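Local structure of putative fimbrium tip subunit Fim1C (Bacteroides ovatus, 4EPS) at residues K246-E249 / G250-K253; G389-N392 / S393-D397; L398-D401 / T402-D406. The protein is probably a component of the tip of fimbriae, the cell-surface filaments that mediate adhesion and biofilm formation. All coordinates share one frame; numbering follows the deposited sequence. Where two conformers were deposited one is given.

Contact 1. Residues K246-E249 / G250-K253; sequences KMKE and GKYK
Lys248 and Lys251 occupy the two ends of a type II beta turn that leads into strand 251-256 of the fimbrillin-like region, and their side chains run side by side in the same direction. Their CB atoms are 4.0 Å apart, and the extended chains stay within van der Waals range as far as CD. The amines do not touch: NZ of Lys248 and NZ of Lys251 remain 4.8 Å apart, a spacing that probably costs some like-charge repulsion. The turn is closed by Lys251 N donating to Lys248 O at 3.1 Å, a bent bond (141°) whose donor stands above the carbonyl plane; Ser160 OG on strand 148-174 also bonds to this oxygen. Gly250 takes the third position with positive phi, where a CB would collide with Glu249 O. The extended Glu249 side chain ends in a salt bridge with Arg158. Farther from the turn, Lys246 and Lys253 cross obliquely, aliphatic part against aliphatic part, with Lys246 CB 3.9 Å from Lys253 CG. A bend at chi2 (60°) in Lys253 brings its CE up to Lys246 CD, at 4.0 Å. Lys246 NZ bonds to the carbonyl of Asp242, while Lys253 makes a cation-pi contact with Phe255. Met247, a selenomethionine, leaves the backbone away from the strand, but its chain folds back at chi2 and chi3 and meets Lys253 at about a right angle, the methyl carbon CE lying 3.8 Å from Lys253 CB.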
loop_
_atom_site.group_PDB
_atom_site.type_symbol
_atom_site.label_atom_id
_atom_site.label_comp_id
_atom_site.label_asym_id
_atom_site.label_seq_id
_atom_site.Cartn_x
_atom_site.Cartn_y
_atom_site.Cartn_z
ATOM N N LYS A 246 -3.736 21.883 -36.838
ATOM C CA LYS A 246 -3.214 22.164 -35.501
ATOM C C LYS A 246 -1.798 22.747 -35.551
ATOM O O LYS A 246 -1.194 22.948 -34.496
ATOM C CB LYS A 246 -3.244 20.873 -34.650
ATOM C CG LYS A 246 -4.646 20.271 -34.536
ATOM C CD LYS A 246 -4.612 18.829 -34.092
ATOM C CE LYS A 246 -5.886 18.098 -34.463
ATOM N NZ LYS A 246 -5.799 16.664 -34.086
HETATM N N MSE A 247 -1.275 23.008 -36.761
HETATM C CA MSE A 247 0.110 23.467 -36.959
HETATM C C MSE A 247 0.178 24.981 -37.183
HETATM O O MSE A 247 0.304 25.447 -38.317
HETATM C CB MSE A 247 0.754 22.692 -38.119
HETATM C CG MSE A 247 0.751 21.173 -37.898
HETATM SE SE MSE A 247 2.157 20.660 -36.619
HETATM C CE MSE A 247 1.123 20.588 -34.953
ATOM N N LYS A 248 0.060 25.743 -36.091
ATOM C CA LYS A 248 0.101 27.215 -36.147
ATOM C C LYS A 248 1.518 27.702 -35.878
ATOM O O LYS A 248 2.196 27.154 -35.008
ATOM C CB LYS A 248 -0.857 27.827 -35.114
ATOM C CG LYS A 248 -2.334 27.701 -35.481
ATOM C CD LYS A 248 -3.179 28.582 -34.570
ATOM C CE LYS A 248 -4.571 28.816 -35.109
ATOM N NZ LYS A 248 -5.233 29.961 -34.427
ATOM N N GLU A 249 1.947 28.728 -36.613
ATOM C CA GLU A 249 3.273 29.328 -36.456
ATOM C C GLU A 249 3.493 29.805 -35.021
ATOM O O GLU A 249 2.633 30.489 -34.454
ATOM C CB GLU A 249 3.405 30.488 -37.456
ATOM C CG GLU A 249 4.692 31.269 -37.381
ATOM C CD GLU A 249 4.682 32.537 -38.224
ATOM O OE1 GLU A 249 3.859 32.628 -39.162
ATOM O OE2 GLU A 249 5.511 33.433 -37.955
ATOM N N GLY A 250 4.629 29.413 -34.430
ATOM C CA GLY A 250 4.974 29.798 -33.072
ATOM C C GLY A 250 4.129 29.157 -31.996
ATOM O O GLY A 250 4.106 29.628 -30.854
ATOM N N LYS A 251 3.429 28.071 -32.343
ATOM C CA LYS A 251 2.581 27.388 -31.373
ATOM C C LYS A 251 2.822 25.895 -31.406
ATOM O O LYS A 251 3.359 25.377 -32.385
ATOM C CB LYS A 251 1.079 27.694 -31.640
ATOM C CG LYS A 251 0.774 29.197 -31.545
ATOM C CD LYS A 251 -0.697 29.461 -31.375
ATOM C CE LYS A 251 -0.966 30.935 -31.161
ATOM N NZ LYS A 251 -2.391 31.173 -30.803
ATOM N N TYR A 252 2.464 25.212 -30.320
ATOM C CA TYR A 252 2.613 23.765 -30.263
ATOM C C TYR A 252 1.272 23.067 -30.028
ATOM O O TYR A 252 0.351 23.622 -29.412
ATOM C CB TYR A 252 3.623 23.337 -29.156
ATOM C CG TYR A 252 3.135 23.484 -27.732
ATOM C CD1 TYR A 252 2.376 22.482 -27.126
ATOM C CD2 TYR A 252 3.506 24.580 -26.960
ATOM C CE1 TYR A 252 1.947 22.599 -25.802
ATOM C CE2 TYR A 252 3.121 24.689 -25.623
ATOM C CZ TYR A 252 2.329 23.703 -25.053
ATOM O OH TYR A 252 1.949 23.823 -23.745
ATOM N N LYS A 253 1.220 21.825 -30.453
ATOM C CA LYS A 253 0.094 20.939 -30.217
ATOM C C LYS A 253 0.657 19.751 -29.456
ATOM O O LYS A 253 1.569 19.083 -29.967
ATOM C CB LYS A 253 -0.570 20.526 -31.544
ATOM C CG LYS A 253 -1.558 19.343 -31.429
ATOM C CD LYS A 253 -2.743 19.571 -30.502
ATOM C CE LYS A 253 -3.459 18.256 -30.278
ATOM N NZ LYS A 253 -4.531 18.357 -29.248
#

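Contact 2. Residues G389-N392 / S393-D397; sequences GYNN and SEVLD
Tyr390 and Glu394, one helical turn apart, are joined through their side chains: the phenol OH donates to Glu394 OE2 over a very short 2.5 Å. The carboxylate oxygen lies at the ring edge, near its plane, with the carboxylate itself turned 56° from the ring. CG of Tyr390 stands anti to the backbone N (chi1 -177°), which lets the ring reach along the helix to its partner. OE2 also bonds to Ser327 OG, so two hydroxyl groups hold this oxygen. Asn391 uses ND2 twice, toward Val368 O and, at 3.1 Å, toward Asn392 OD1, which lies in the Asn391 amide plane. Asn392 ND2 in turn bonds to Ser472 OG, linking the amide pair to strand 469-474. In one of its two conformers Ser393 OG bonds to glycerol, probably from the crystallisation liquor. Along the backbone, Ser393 N donates to Gly389 O, Glu394 N to Tyr390 O and Val395 N to Asn391 O, while Leu396 N reaches Asn392 O at 2.9 Å. At the start of the helix, Gly389 N bonds to Glu436 OE1. These N-H (i+4) to C=O (i) bonds, with a tyrosine-glutamate side-chain pair at the same spacing, are those of an alpha-helix, here in its first turns.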
loop_
_atom_site.group_PDB
_atom_site.type_symbol
_atom_site.label_atom_id
_atom_site.label_comp_id
_atom_site.label_asym_id
_atom_site.label_seq_id
_atom_site.Cartn_x
_atom_site.Cartn_y
_atom_site.Cartn_z
ATOM N N GLY A 389 28.668 -7.398 -8.148
ATOM C CA GLY A 389 28.601 -7.719 -9.571
ATOM C C GLY A 389 28.655 -6.504 -10.483
ATOM O O GLY A 389 29.351 -6.533 -11.500
ATOM N N TYR A 390 27.949 -5.422 -10.126
ATOM C CA TYR A 390 27.975 -4.233 -10.995
ATOM C C TYR A 390 29.414 -3.673 -11.056
ATOM O O TYR A 390 29.956 -3.456 -12.156
ATOM C CB TYR A 390 26.964 -3.151 -10.576
ATOM C CG TYR A 390 27.042 -2.018 -11.577
ATOM C CD1 TYR A 390 26.476 -2.144 -12.842
ATOM C CD2 TYR A 390 27.846 -0.903 -11.331
ATOM C CE1 TYR A 390 26.623 -1.143 -13.809
ATOM C CE2 TYR A 390 28.014 0.095 -12.295
ATOM C CZ TYR A 390 27.409 -0.034 -13.533
ATOM O OH TYR A 390 27.598 0.926 -14.497
ATOM N N ASN A 391 30.045 -3.497 -9.884
ATOM C CA ASN A 391 31.448 -3.099 -9.789
ATOM C C ASN A 391 32.298 -3.972 -10.700
ATOM O O ASN A 391 33.122 -3.459 -11.468
ATOM C CB ASN A 391 31.937 -3.247 -8.326
ATOM C CG ASN A 391 33.427 -3.094 -8.194
ATOM O OD1 ASN A 391 33.932 -1.983 -8.049
ATOM N ND2 ASN A 391 34.165 -4.199 -8.270
ATOM N N ASN A 392 32.144 -5.314 -10.573
ATOM C CA ASN A 392 32.953 -6.265 -11.338
ATOM C C ASN A 392 32.795 -6.071 -12.850
ATOM O O ASN A 392 33.791 -6.214 -13.572
ATOM C CB ASN A 392 32.631 -7.723 -10.936
ATOM C CG ASN A 392 32.950 -7.990 -9.475
ATOM O OD1 ASN A 392 33.615 -7.178 -8.800
ATOM N ND2 ASN A 392 32.393 -9.078 -8.920
ATOM N N SER A 393 31.563 -5.763 -13.321
ATOM C CA SER A 393 31.302 -5.510 -14.745
ATOM C C SER A 393 32.084 -4.278 -15.216
ATOM O O SER A 393 32.696 -4.308 -16.285
ATOM C CB SER A 393 29.809 -5.305 -14.987
ATOM O OG SER A 393 29.536 -5.325 -16.378
ATOM N N GLU A 394 32.090 -3.199 -14.403
ATOM C CA GLU A 394 32.810 -1.975 -14.762
ATOM C C GLU A 394 34.324 -2.211 -14.762
ATOM O O GLU A 394 35.001 -1.672 -15.634
ATOM C CB GLU A 394 32.433 -0.795 -13.857
ATOM C CG GLU A 394 31.098 -0.183 -14.274
ATOM C CD GLU A 394 30.923 1.291 -13.960
ATOM O OE1 GLU A 394 31.790 1.865 -13.261
ATOM O OE2 GLU A 394 29.884 1.862 -14.361
ATOM N N VAL A 395 34.853 -3.040 -13.833
ATOM C CA VAL A 395 36.296 -3.341 -13.810
ATOM C C VAL A 395 36.649 -4.179 -15.047
ATOM O O VAL A 395 37.670 -3.917 -15.687
ATOM C CB VAL A 395 36.772 -4.013 -12.497
ATOM C CG1 VAL A 395 38.265 -4.361 -12.574
ATOM C CG2 VAL A 395 36.493 -3.105 -11.301
ATOM N N LEU A 396 35.784 -5.138 -15.416
ATOM C CA LEU A 396 36.031 -5.951 -16.601
ATOM C C LEU A 396 35.978 -5.106 -17.896
ATOM O O LEU A 396 36.703 -5.412 -18.847
ATOM C CB LEU A 396 35.055 -7.111 -16.693
ATOM C CG LEU A 396 35.674 -8.429 -17.185
ATOM C CD1 LEU A 396 36.538 -9.066 -16.117
ATOM C CD2 LEU A 396 34.602 -9.429 -17.522
ATOM N N ASP A 397 35.144 -4.048 -17.918
ATOM C CA ASP A 397 35.048 -3.121 -19.061
ATOM C C ASP A 397 36.351 -2.336 -19.181
ATOM O O ASP A 397 36.874 -2.194 -20.294
ATOM C CB ASP A 397 33.846 -2.176 -18.914
ATOM C CG ASP A 397 32.507 -2.812 -19.222
ATOM O OD1 ASP A 397 32.491 -3.961 -19.728
ATOM O OD2 ASP A 397 31.469 -2.158 -18.970
#

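Contact 3. Residues L398-D401 / T402-D406; sequences LYYD and TFKTD
Leu398 O is gripped by a water that donates to it at 2.7 Å and, weakly, by Thr402 N. The same water bonds to Thr402 OG1 at 2.6 Å, bridging carbonyl and hydroxyl near the C-terminal end of helix 389-403. Thr402 N divides its weak bonding between Leu398 O and Tyr399 O, whereas Phe403 N makes a nearly straight bond to Tyr399 O. The last link, Lys404 N to Tyr400 O at 2.7 Å, closes the final turn just as Lys404 leaves helical geometry with positive phi. Two aromatic side chains share one side of this end. Tyr399 CG is anti to the backbone N (chi1 -178°), carrying the ring along the helix beneath Phe403, whose CD2 sits over the centre of the tyrosine face, 3.5 Å from Tyr399 CE2. The planes meet at 37°, an oblique pairing, and both rings also meet Trp357 of helix 354-359 edge-to-face. Beyond them a second water ties Tyr399 OH to Thr405 OG1. Replacing Tyr399 with an alanine would probably leave Phe403 without the ring beneath it, open a gap beside Trp357 and deprive the second water of its phenol partner. Tyr400 faces another way, its ring crossed at about a right angle by the Lys404 side chain. Lys404 CA makes a CH-pi contact over one face, offset toward the rim, and the bend at chi2 (-71°) brings CD to within 3.7 Å of Tyr400 CE2. At the edge of the same ring and in its plane, Thr405 O lies 3.3 Å from Tyr400 CD1.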
loop_
_atom_site.group_PDB
_atom_site.type_symbol
_atom_site.label_atom_id
_atom_site.label_comp_id
_atom_site.label_asym_id
_atom_site.label_seq_id
_atom_site.Cartn_x
_atom_site.Cartn_y
_atom_site.Cartn_z
ATOM N N LEU A 398 36.918 -1.900 -18.032
ATOM C CA LEU A 398 38.206 -1.202 -17.989
ATOM C C LEU A 398 39.319 -2.122 -18.500
ATOM O O LEU A 398 40.184 -1.668 -19.257
ATOM C CB LEU A 398 38.525 -0.691 -16.575
ATOM C CG LEU A 398 37.664 0.448 -16.041
ATOM C CD1 LEU A 398 37.999 0.723 -14.590
ATOM C CD2 LEU A 398 37.863 1.719 -16.845
ATOM N N TYR A 399 39.261 -3.429 -18.144
ATOM C CA TYR A 399 40.216 -4.426 -18.631
ATOM C C TYR A 399 40.068 -4.569 -20.148
ATOM O O TYR A 399 41.076 -4.614 -20.856
ATOM C CB TYR A 399 40.002 -5.785 -17.938
ATOM C CG TYR A 399 40.984 -6.851 -18.369
ATOM C CD1 TYR A 399 40.722 -7.666 -19.471
ATOM C CD2 TYR A 399 42.146 -7.089 -17.643
ATOM C CE1 TYR A 399 41.617 -8.661 -19.862
ATOM C CE2 TYR A 399 43.036 -8.095 -18.010
ATOM C CZ TYR A 399 42.769 -8.874 -19.126
ATOM O OH TYR A 399 43.653 -9.850 -19.503
ATOM N N TYR A 400 38.818 -4.654 -20.638
ATOM C CA TYR A 400 38.562 -4.762 -22.074
ATOM C C TYR A 400 39.118 -3.534 -22.833
ATOM O O TYR A 400 39.742 -3.703 -23.878
ATOM C CB TYR A 400 37.068 -4.954 -22.388
ATOM C CG TYR A 400 36.820 -5.070 -23.878
ATOM C CD1 TYR A 400 37.026 -6.271 -24.547
ATOM C CD2 TYR A 400 36.473 -3.953 -24.636
ATOM C CE1 TYR A 400 36.851 -6.372 -25.927
ATOM C CE2 TYR A 400 36.317 -4.036 -26.019
ATOM C CZ TYR A 400 36.487 -5.251 -26.657
ATOM O OH TYR A 400 36.308 -5.338 -28.015
ATOM N N ASP A 401 38.914 -2.325 -22.290
ATOM C CA ASP A 401 39.386 -1.060 -22.873
ATOM C C ASP A 401 40.900 -1.067 -23.094
ATOM O O ASP A 401 41.383 -0.455 -24.045
ATOM C CB ASP A 401 38.999 0.120 -21.966
ATOM C CG ASP A 401 37.510 0.444 -21.929
ATOM O OD1 ASP A 401 36.755 -0.106 -22.769
ATOM O OD2 ASP A 401 37.100 1.258 -21.067
ATOM N N THR A 402 41.633 -1.784 -22.235
ATOM C CA THR A 402 43.086 -1.898 -22.283
ATOM C C THR A 402 43.553 -3.032 -23.213
ATOM O O THR A 402 44.454 -2.796 -24.013
ATOM C CB THR A 402 43.636 -2.092 -20.845
ATOM O OG1 THR A 402 43.134 -1.043 -20.018
ATOM C CG2 THR A 402 45.160 -2.085 -20.773
ATOM N N PHE A 403 42.984 -4.248 -23.097
ATOM C CA PHE A 403 43.485 -5.423 -23.822
ATOM C C PHE A 403 42.658 -5.871 -25.038
ATOM O O PHE A 403 43.178 -6.635 -25.864
ATOM C CB PHE A 403 43.647 -6.606 -22.853
ATOM C CG PHE A 403 44.622 -6.307 -21.737
ATOM C CD1 PHE A 403 45.995 -6.377 -21.952
ATOM C CD2 PHE A 403 44.170 -5.902 -20.486
ATOM C CE1 PHE A 403 46.895 -6.073 -20.926
ATOM C CE2 PHE A 403 45.069 -5.603 -19.462
ATOM C CZ PHE A 403 46.425 -5.693 -19.685
ATOM N N LYS A 404 41.382 -5.444 -25.129
ATOM C CA LYS A 404 40.449 -5.745 -26.228
ATOM C C LYS A 404 40.259 -7.268 -26.463
ATOM O O LYS A 404 39.924 -7.681 -27.581
ATOM C CB LYS A 404 40.879 -5.026 -27.542
ATOM C CG LYS A 404 40.951 -3.497 -27.431
ATOM C CD LYS A 404 39.596 -2.811 -27.312
ATOM C CE LYS A 404 39.765 -1.309 -27.319
ATOM N NZ LYS A 404 38.462 -0.599 -27.391
ATOM N N THR A 405 40.438 -8.089 -25.400
ATOM C CA THR A 405 40.255 -9.540 -25.477
ATOM C C THR A 405 38.764 -9.844 -25.406
ATOM O O THR A 405 38.087 -9.424 -24.458
ATOM C CB THR A 405 41.047 -10.276 -24.385
ATOM O OG1 THR A 405 42.368 -9.732 -24.295
ATOM C CG2 THR A 405 41.128 -11.776 -24.643
ATOM N N ASP A 406 38.259 -10.579 -26.417
ATOM C CA ASP A 406 36.848 -10.928 -26.556
ATOM C C ASP A 406 36.492 -12.145 -25.710
ATOM O O ASP A 406 36.396 -13.268 -26.230
ATOM C CB ASP A 406 36.496 -11.167 -28.039
ATOM C CG ASP A 406 36.693 -9.947 -28.929
ATOM O OD1 ASP A 406 36.144 -8.863 -28.592
ATOM O OD2 ASP A 406 37.375 -10.079 -29.973
HETATM O O HOH W 1 41.677 0.526 -18.592
HETATM O O HOH W 2 43.579 -10.720 -22.080
#

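From the N terminus, contact 1 comes first, closing the tight turn that joins the loop after strand 237-242 to strand 251-256, within the fimbrillin-like region. Contacts 2 and 3 follow much later and adjoin in sequence on helix 389-403: the 389-397 part begins the helix, and the 398-406 part ends it and enters the loop before helix 408-419. Their centres are 12 Å apart. All three are local and follow in series; none encloses or crosses another. Contact 1 lies on the opposite side of the chain's centre, about 48 Å from contact 2 between centres. Contact 1 borders strand 148-174, whereas both helical contacts face helix 354-359.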